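Local coordinates for RNA-binding protein HI_1333 (Haemophilus influenzae, PDB 1JO0), which probably binds RNA, as expected of a small CRM-domain protein of the CRS1/YhbY family, although its cellular role is not established, at residues A[35-38]-A[39-43]; A[60-63]-A[64-68]; A[75-79]-A[80-84]. All blocks are in the same frame, centred on the assembly; numbering follows the deposited sequence. Where two conformers were deposited one is given.

How the interactions relate
The three contacts follow one another along the chain, and all lie in one CRM domain. Interaction 1 is a stretch of helix 31-44, interaction 2 a stretch of helix 56-70, and interaction 3 the hairpin of strands 73-78 and 81-85 in the mixed four-stranded sheet. The centres of interactions 1 and 2 are about 15 Å apart, those of 2 and 3 about 12 Å. Helix 56-70 is the link: Ile66 meets Ile37 of interaction 1, while Ile63 and Ile66 meet Leu82 and Leu84 of interaction 3. Interactions 1 and 3, with centres about 16 Å apart, do not touch. Together they join two helices and a hairpin through one apolar core.

Interaction 1: A[35-38]-A[39-43]; sequences AEIE and NALNH
Ile37 and Leu41 stand side by side one helical turn apart, pointing the same way, with Ile37 CG2 4.2 Å from Leu41 CD1. Backbone i to i+4 bonds run beneath them: Leu41 N donates to Ile37 O at 2.9 Å, with an N-H...O angle of 172°. Three more such bonds join the turns, from Asn39 N to Ala35 O, Ala40 N to Glu36 O and Asn42 N to Glu38 O. Glu36 O has a second partner, a water that donates to it at 2.8 Å and in turn accepts from Asn39 ND2 at 3.1 Å. With CG of Asn39 anti to the backbone N (chi1 -179°) and beside the carbonyl carbon, the amide stands out from the helix, where ND2 meets this water. The segment belongs to helix 31-44, the crossover of a beta-alpha-beta unit between the parallel strands 22-24 and 46-51; Ile37, Ala40 and Leu41 turn to the sheet and touch Ile47, and Ile37 and Leu41 also meet Thr70 of helix 56-70. Beside that face, Glu38 and Asn42 carry polar ends on neighbouring turns. A second water donates to Glu38 OE2 at 2.8 Å; its link to Asn42 is doubtful. The bend at chi2 of Glu38 (-70°) turns the carboxylate toward the Asn42 side while it stands out from the helix. The strongest partner of Glu38 is Arg86, whose NH2 forms a salt bridge with OE2 and, in the Asn42 conformer given, only a weak hydrogen bond with Asn42 OD1. The positive charge of Arg86 would be expected to keep the carboxylate ionised.

Interaction 2: A[60-63]-A[64-68]; sequences QLII and NAIVR
Ile62 and Ile66 make the tight part of this helical stretch. Their side chains run alongside each other in the same direction, and CG2 of Ile62 comes within 3.6 Å of CD1 of Ile66. With CG1 of Ile62 beside the backbone N (chi1 -68°), CG2 is left anti to that nitrogen and faces the next turn. A second apolar pair, one residue on, is looser: Ile63 CG2 and Val67 CG2 are 4.4 Å apart. Both pairs sit above regular i to i+4 bonds, Ile66 N to Ile62 O and Val67 N to Ile63 O.

The solvent side carries the amides of Gln60 and Asn64, and Leu61 is exposed too. Gln60 and Asn64 pair across the turn through one side-chain bond, Gln60 NE2 to Asn64 OD1 at 2.9 Å with an N-H...O angle of 157°. The Gln60 chain leaves with CG anti to the backbone N and then bends at chi2, folding its amide over toward Asn64. The two amide planes are turned 43° apart. OD1 lies in the plane of the Gln60 amide, but NE2 approaches from above the Asn64 carbonyl plane, so the bond is not lone-pair directed. OD1 is also hydrogen-bonded to O2 of a glycerol, probably from the crystallisation liquor. Backbone bonding continues under the pair, with Asn64 N donating to Gln60 O.

Ile63 and Ile66 reach Leu82, and Ile66 also Leu84, on strand 81-85, while Val67 meets Gln74 on strand 73-78. With Ile63, Ile66 and Val67 turned to the sheet and Gln60, Leu61 and Asn64 exposed, 56-70 is an amphipathic helix of an alpha/beta fold.

Interaction 3: A[75-79]-A[80-84]; sequences VQTIG and HILVL
Val83 lies against both Val75 and Gln76. Its CG1 packs 3.7 Å from Val75 CB, and its CG2 touches the Gln76 side chain, 3.9 Å from OE1. Val83 keeps CG1 anti to the backbone N (chi1 -177°), so its two methyls divide between the two partners, which its side chain crosses obliquely. The backbone repeats this sharing: Val83 O accepts from Val75 N at 2.8 Å and, weakly, from Gln76 N, while Val83 N donates to Gln76 O at 2.8 Å, with an N-H...O angle of 174°.

Two residues facing one is a classic beta bulge, here in the antiparallel hairpin of strands 73-78 and 81-85. Strand 81-85 is an inner strand of the sheet, with 46-51 on its other side, where Leu82 bonds through its backbone to Val49. Val75 and Val83 also touch helix 5-15, through Leu11 and Ala15 respectively. On the other face Thr77 and Leu82, a non-hydrogen-bonded pair, run side by side, and in the Leu82 conformer given the CG2 methyl of Thr77 meets CD2 of Leu82; Thr77 also reaches Ile63 of helix 56-70.

At the closed end, Ile78 and Ile81 form a hydrogen-bonded pair. Ile81 N donates to Ile78 O at 3.0 Å, closing a type II' turn whose first corner is Gly79, with positive phi (62°). His80 takes the second corner; CG1 of Ile81 lies 4.0 Å above one face of its ring, offset toward the rim, and NE2 is hydrogen-bonded with Lys50 NZ.

Interaction 1: A[35-38]-A[39-43]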
loop_
_atom_site.group_PDB
_atom_site.type_symbol
_atom_site.label_atom_id
_atom_site.label_comp_id
_atom_site.label_asym_id
_atom_site.label_seq_id
_atom_site.Cartn_x
_atom_site.Cartn_y
_atom_site.Cartn_z
ATOM N N ALA A 35 -9.772 2.112 -7.555
ATOM C CA ALA A 35 -10.903 1.638 -6.748
ATOM C C ALA A 35 -10.568 0.365 -6.007
ATOM O O ALA A 35 -11.030 0.172 -4.876
ATOM C CB ALA A 35 -12.117 1.494 -7.668
ATOM N N GLU A 36 -9.801 -0.518 -6.588
ATOM C CA GLU A 36 -9.410 -1.768 -5.935
ATOM C C GLU A 36 -8.517 -1.414 -4.745
ATOM O O GLU A 36 -8.675 -2.019 -3.698
ATOM C CB GLU A 36 -8.680 -2.712 -6.862
ATOM C CG GLU A 36 -9.473 -3.409 -7.987
ATOM C CD GLU A 36 -8.474 -4.222 -8.801
ATOM O OE1 GLU A 36 -8.242 -3.956 -9.993
ATOM O OE2 GLU A 36 -7.889 -5.157 -8.201
ATOM N N ILE A 37 -7.624 -0.447 -4.903
ATOM C CA ILE A 37 -6.738 -0.062 -3.792
ATOM C C ILE A 37 -7.565 0.573 -2.699
ATOM O O ILE A 37 -7.369 0.253 -1.506
ATOM C CB ILE A 37 -5.602 0.839 -4.291
ATOM C CG1 ILE A 37 -4.674 0.049 -5.238
ATOM C CG2 ILE A 37 -4.809 1.401 -3.144
ATOM C CD1 ILE A 37 -3.676 0.924 -5.984
ATOM N N GLU A 38 -8.480 1.446 -3.017
ATOM C CA GLU A 38 -9.347 2.019 -1.979
ATOM C C GLU A 38 -10.129 0.960 -1.214
ATOM O O GLU A 38 -10.215 0.997 -0.011
ATOM C CB GLU A 38 -10.378 2.941 -2.616
ATOM C CG GLU A 38 -9.885 4.321 -2.790
ATOM C CD GLU A 38 -9.713 5.103 -1.481
ATOM O OE1 GLU A 38 -8.842 5.976 -1.489
ATOM O OE2 GLU A 38 -10.416 4.892 -0.477
ATOM N N ASN A 39 -10.701 0.014 -1.950
ATOM C CA ASN A 39 -11.475 -1.057 -1.374
ATOM C C ASN A 39 -10.607 -1.835 -0.403
ATOM O O ASN A 39 -10.981 -2.206 0.699
ATOM C CB ASN A 39 -12.038 -1.936 -2.477
ATOM C CG ASN A 39 -12.875 -3.069 -1.913
ATOM O OD1 ASN A 39 -13.872 -2.869 -1.216
ATOM N ND2 ASN A 39 -12.474 -4.284 -2.235
ATOM N N ALA A 40 -9.404 -2.175 -0.845
ATOM C CA ALA A 40 -8.472 -2.965 -0.059
ATOM C C ALA A 40 -8.029 -2.239 1.204
ATOM O O ALA A 40 -7.979 -2.792 2.297
ATOM C CB ALA A 40 -7.289 -3.341 -0.946
ATOM N N LEU A 41 -7.714 -0.952 1.109
ATOM C CA LEU A 41 -7.415 -0.143 2.263
ATOM C C LEU A 41 -8.568 -0.135 3.247
ATOM O O LEU A 41 -8.381 -0.268 4.457
ATOM C CB LEU A 41 -7.051 1.285 1.907
ATOM C CG LEU A 41 -5.707 1.496 1.210
ATOM C CD1 LEU A 41 -5.625 2.931 0.670
ATOM C CD2 LEU A 41 -4.519 1.210 2.102
ATOM N N ASN A 42 -9.777 0.038 2.751
ATOM C CA ASN A 42 -10.957 0.084 3.590
ATOM C C ASN A 42 -11.148 -1.191 4.394
ATOM O O ASN A 42 -11.405 -1.100 5.599
ATOM C CB ASN A 42 -12.209 0.335 2.763
ATOM C CG ASN A 42 -12.327 1.814 2.431
ATOM O OD1 ASN A 42 -11.695 2.658 3.068
ATOM N ND2 ASN A 42 -13.157 1.973 1.423
ATOM N N HIS A 43 -11.036 -2.346 3.707
ATOM C CA HIS A 43 -11.273 -3.594 4.426
ATOM C C HIS A 43 -10.076 -4.029 5.254
ATOM O O HIS A 43 -10.254 -4.585 6.338
ATOM C CB HIS A 43 -11.643 -4.721 3.463
ATOM C CG HIS A 43 -13.016 -4.484 2.883
ATOM N ND1 HIS A 43 -14.132 -4.555 3.649
ATOM C CD2 HIS A 43 -13.398 -4.095 1.651
ATOM C CE1 HIS A 43 -15.186 -4.278 2.912
ATOM N NE2 HIS A 43 -14.771 -3.992 1.680
HETATM O O HOH W 1 -9.684 -4.641 -3.597
HETATM O O HOH W 2 -12.989 4.095 0.191
#

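Interaction 2: A[60-63]-A[64-68]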
loop_
_atom_site.group_PDB
_atom_site.type_symbol
_atom_site.label_atom_id
_atom_site.label_comp_id
_atom_site.label_asym_id
_atom_site.label_seq_id
_atom_site.Cartn_x
_atom_site.Cartn_y
_atom_site.Cartn_z
ATOM N N GLN A 60 7.934 4.959 -9.272
ATOM C CA GLN A 60 7.802 6.135 -8.447
ATOM C C GLN A 60 6.564 6.941 -8.814
ATOM O O GLN A 60 5.877 7.467 -7.937
ATOM C CB GLN A 60 9.067 7.025 -8.541
ATOM C CG GLN A 60 9.085 8.084 -7.460
ATOM C CD GLN A 60 9.207 7.445 -6.084
ATOM O OE1 GLN A 60 10.178 6.744 -5.822
ATOM N NE2 GLN A 60 8.230 7.692 -5.209
ATOM N N LEU A 61 6.267 7.086 -10.109
ATOM C CA LEU A 61 5.032 7.748 -10.551
ATOM C C LEU A 61 3.805 7.099 -9.907
ATOM O O LEU A 61 2.940 7.788 -9.396
ATOM C CB LEU A 61 4.944 7.669 -12.075
ATOM C CG LEU A 61 5.749 8.453 -13.032
ATOM C CD1 LEU A 61 5.457 8.057 -14.479
ATOM C CD2 LEU A 61 5.475 9.964 -12.949
ATOM N N ILE A 62 3.775 5.775 -9.987
ATOM C CA ILE A 62 2.675 5.011 -9.406
ATOM C C ILE A 62 2.583 5.222 -7.916
ATOM O O ILE A 62 1.471 5.481 -7.428
ATOM C CB ILE A 62 2.818 3.520 -9.767
ATOM C CG1 ILE A 62 2.595 3.275 -11.257
ATOM C CG2 ILE A 62 1.893 2.673 -8.919
ATOM C CD1 ILE A 62 3.099 1.972 -11.822
ATOM N N ILE A 63 3.664 5.103 -7.167
ATOM C CA ILE A 63 3.656 5.301 -5.735
ATOM C C ILE A 63 3.102 6.676 -5.415
ATOM O O ILE A 63 2.244 6.873 -4.530
ATOM C CB ILE A 63 5.081 5.171 -5.125
ATOM C CG1 ILE A 63 5.601 3.755 -5.149
ATOM C CG2 ILE A 63 5.129 5.775 -3.718
ATOM C CD1 ILE A 63 7.051 3.515 -4.841
ATOM N N ASN A 64 3.642 7.678 -6.094
ATOM C CA ASN A 64 3.248 9.044 -5.774
ATOM C C ASN A 64 1.764 9.261 -5.991
ATOM O O ASN A 64 1.112 9.954 -5.198
ATOM C CB ASN A 64 4.069 10.025 -6.613
ATOM C CG ASN A 64 5.522 10.096 -6.195
ATOM O OD1 ASN A 64 5.906 9.502 -5.206
ATOM N ND2 ASN A 64 6.330 10.827 -6.971
ATOM N N ALA A 65 1.240 8.693 -7.071
ATOM C CA ALA A 65 -0.173 8.869 -7.371
ATOM C C ALA A 65 -1.050 8.160 -6.332
ATOM O O ALA A 65 -2.084 8.666 -5.905
ATOM C CB ALA A 65 -0.504 8.338 -8.745
ATOM N N ILE A 66 -0.672 6.944 -5.964
ATOM C CA ILE A 66 -1.432 6.169 -4.973
ATOM C C ILE A 66 -1.465 6.969 -3.674
ATOM O O ILE A 66 -2.506 7.139 -3.054
ATOM C CB ILE A 66 -0.893 4.745 -4.768
ATOM C CG1 ILE A 66 -1.011 3.889 -6.032
ATOM C CG2 ILE A 66 -1.531 4.092 -3.547
ATOM C CD1 ILE A 66 -0.298 2.588 -6.017
ATOM N N VAL A 67 -0.315 7.440 -3.187
ATOM C CA VAL A 67 -0.296 8.153 -1.916
ATOM C C VAL A 67 -1.116 9.414 -2.036
ATOM O O VAL A 67 -1.859 9.786 -1.122
ATOM C CB VAL A 67 1.167 8.434 -1.523
ATOM C CG1 VAL A 67 1.248 9.431 -0.404
ATOM C CG2 VAL A 67 1.853 7.102 -1.151
ATOM N N ARG A 68 -1.031 10.158 -3.130
ATOM C CA ARG A 68 -1.792 11.386 -3.277
ATOM C C ARG A 68 -3.280 11.122 -3.203
ATOM O O ARG A 68 -4.011 11.813 -2.531
ATOM C CB ARG A 68 -1.493 12.034 -4.633
ATOM C CG ARG A 68 -2.191 13.375 -4.811
ATOM C CD ARG A 68 -1.783 14.078 -6.094
ATOM N NE ARG A 68 -2.615 15.254 -6.349
ATOM C CZ ARG A 68 -3.529 15.434 -7.274
ATOM N NH1 ARG A 68 -3.844 14.517 -8.176
ATOM N NH2 ARG A 68 -4.169 16.596 -7.322
#

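Interaction 3: A[75-79]-A[80-84]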
loop_
_atom_site.group_PDB
_atom_site.type_symbol
_atom_site.label_atom_id
_atom_site.label_comp_id
_atom_site.label_asym_id
_atom_site.label_seq_id
_atom_site.Cartn_x
_atom_site.Cartn_y
_atom_site.Cartn_z
ATOM N N VAL A 75 4.697 1.978 3.701
ATOM C CA VAL A 75 5.373 1.194 4.694
ATOM C C VAL A 75 6.699 0.643 4.171
ATOM O O VAL A 75 7.668 0.696 4.922
ATOM C CB VAL A 75 4.463 0.071 5.196
ATOM C CG1 VAL A 75 5.189 -0.889 6.126
ATOM C CG2 VAL A 75 3.194 0.669 5.849
ATOM N N GLN A 76 6.735 0.147 2.948
ATOM C CA GLN A 76 7.886 -0.513 2.375
ATOM C C GLN A 76 7.695 -0.528 0.858
ATOM O O GLN A 76 6.608 -0.774 0.390
ATOM C CB GLN A 76 8.025 -1.943 2.875
ATOM C CG GLN A 76 9.209 -2.739 2.398
ATOM C CD GLN A 76 9.260 -4.135 3.005
ATOM O OE1 GLN A 76 8.236 -4.764 3.304
ATOM N NE2 GLN A 76 10.462 -4.616 3.225
ATOM N N THR A 77 8.758 -0.269 0.156
ATOM C CA THR A 77 8.872 -0.510 -1.244
ATOM C C THR A 77 10.038 -1.489 -1.450
ATOM O O THR A 77 11.128 -1.129 -1.051
ATOM C CB THR A 77 9.353 0.754 -1.987
ATOM O OG1 THR A 77 8.485 1.832 -1.669
ATOM C CG2 THR A 77 9.374 0.448 -3.477
ATOM N N ILE A 78 9.813 -2.668 -1.950
ATOM C CA ILE A 78 10.911 -3.595 -2.175
ATOM C C ILE A 78 10.552 -4.341 -3.442
ATOM O O ILE A 78 9.509 -4.994 -3.513
ATOM C CB ILE A 78 11.112 -4.593 -1.018
ATOM C CG1 ILE A 78 9.831 -5.376 -0.764
ATOM C CG2 ILE A 78 11.649 -3.855 0.187
ATOM C CD1 ILE A 78 9.694 -6.204 0.479
ATOM N N GLY A 79 11.435 -4.151 -4.413
ATOM C CA GLY A 79 11.201 -4.842 -5.662
ATOM C C GLY A 79 9.882 -4.350 -6.218
ATOM O O GLY A 79 9.647 -3.165 -6.380
ATOM N N HIS A 80 9.023 -5.332 -6.494
ATOM C CA HIS A 80 7.811 -5.054 -7.206
ATOM C C HIS A 80 6.618 -4.928 -6.271
ATOM O O HIS A 80 5.486 -4.852 -6.767
ATOM C CB HIS A 80 7.576 -6.147 -8.270
ATOM C CG HIS A 80 7.416 -7.521 -7.715
ATOM N ND1 HIS A 80 8.276 -8.067 -6.782
ATOM C CD2 HIS A 80 6.494 -8.475 -7.946
ATOM C CE1 HIS A 80 7.894 -9.299 -6.473
ATOM N NE2 HIS A 80 6.804 -9.572 -7.171
ATOM N N ILE A 81 6.836 -4.842 -4.971
ATOM C CA ILE A 81 5.752 -4.816 -4.005
ATOM C C ILE A 81 5.779 -3.475 -3.280
ATOM O O ILE A 81 6.816 -3.003 -2.781
ATOM C CB ILE A 81 5.881 -5.928 -2.946
ATOM C CG1 ILE A 81 5.860 -7.325 -3.561
ATOM C CG2 ILE A 81 4.867 -5.802 -1.826
ATOM C CD1 ILE A 81 4.512 -7.684 -4.135
ATOM N N LEU A 82 4.625 -2.871 -3.217
ATOM C CA LEU A 82 4.367 -1.697 -2.405
ATOM C C LEU A 82 3.511 -2.074 -1.202
ATOM O O LEU A 82 2.409 -2.568 -1.395
ATOM C CB LEU A 82 3.564 -0.655 -3.168
ATOM C CG LEU A 82 4.048 -0.194 -4.548
ATOM C CD1 LEU A 82 3.112 0.888 -5.058
ATOM C CD2 LEU A 82 5.490 0.241 -4.468
ATOM N N VAL A 83 3.979 -1.791 -0.004
ATOM C CA VAL A 83 3.206 -2.042 1.199
ATOM C C VAL A 83 2.673 -0.694 1.692
ATOM O O VAL A 83 3.463 0.262 1.852
ATOM C CB VAL A 83 4.070 -2.695 2.280
ATOM C CG1 VAL A 83 3.186 -2.996 3.494
ATOM C CG2 VAL A 83 4.778 -3.976 1.786
ATOM N N LEU A 84 1.375 -0.604 1.887
ATOM C CA LEU A 84 0.684 0.642 2.199
ATOM C C LEU A 84 -0.209 0.461 3.427
ATOM O O LEU A 84 -0.698 -0.662 3.647
ATOM C CB LEU A 84 -0.162 1.105 1.040
ATOM C CG LEU A 84 0.523 1.360 -0.286
ATOM C CD1 LEU A 84 -0.478 1.364 -1.424
ATOM C CD2 LEU A 84 1.240 2.679 -0.209
#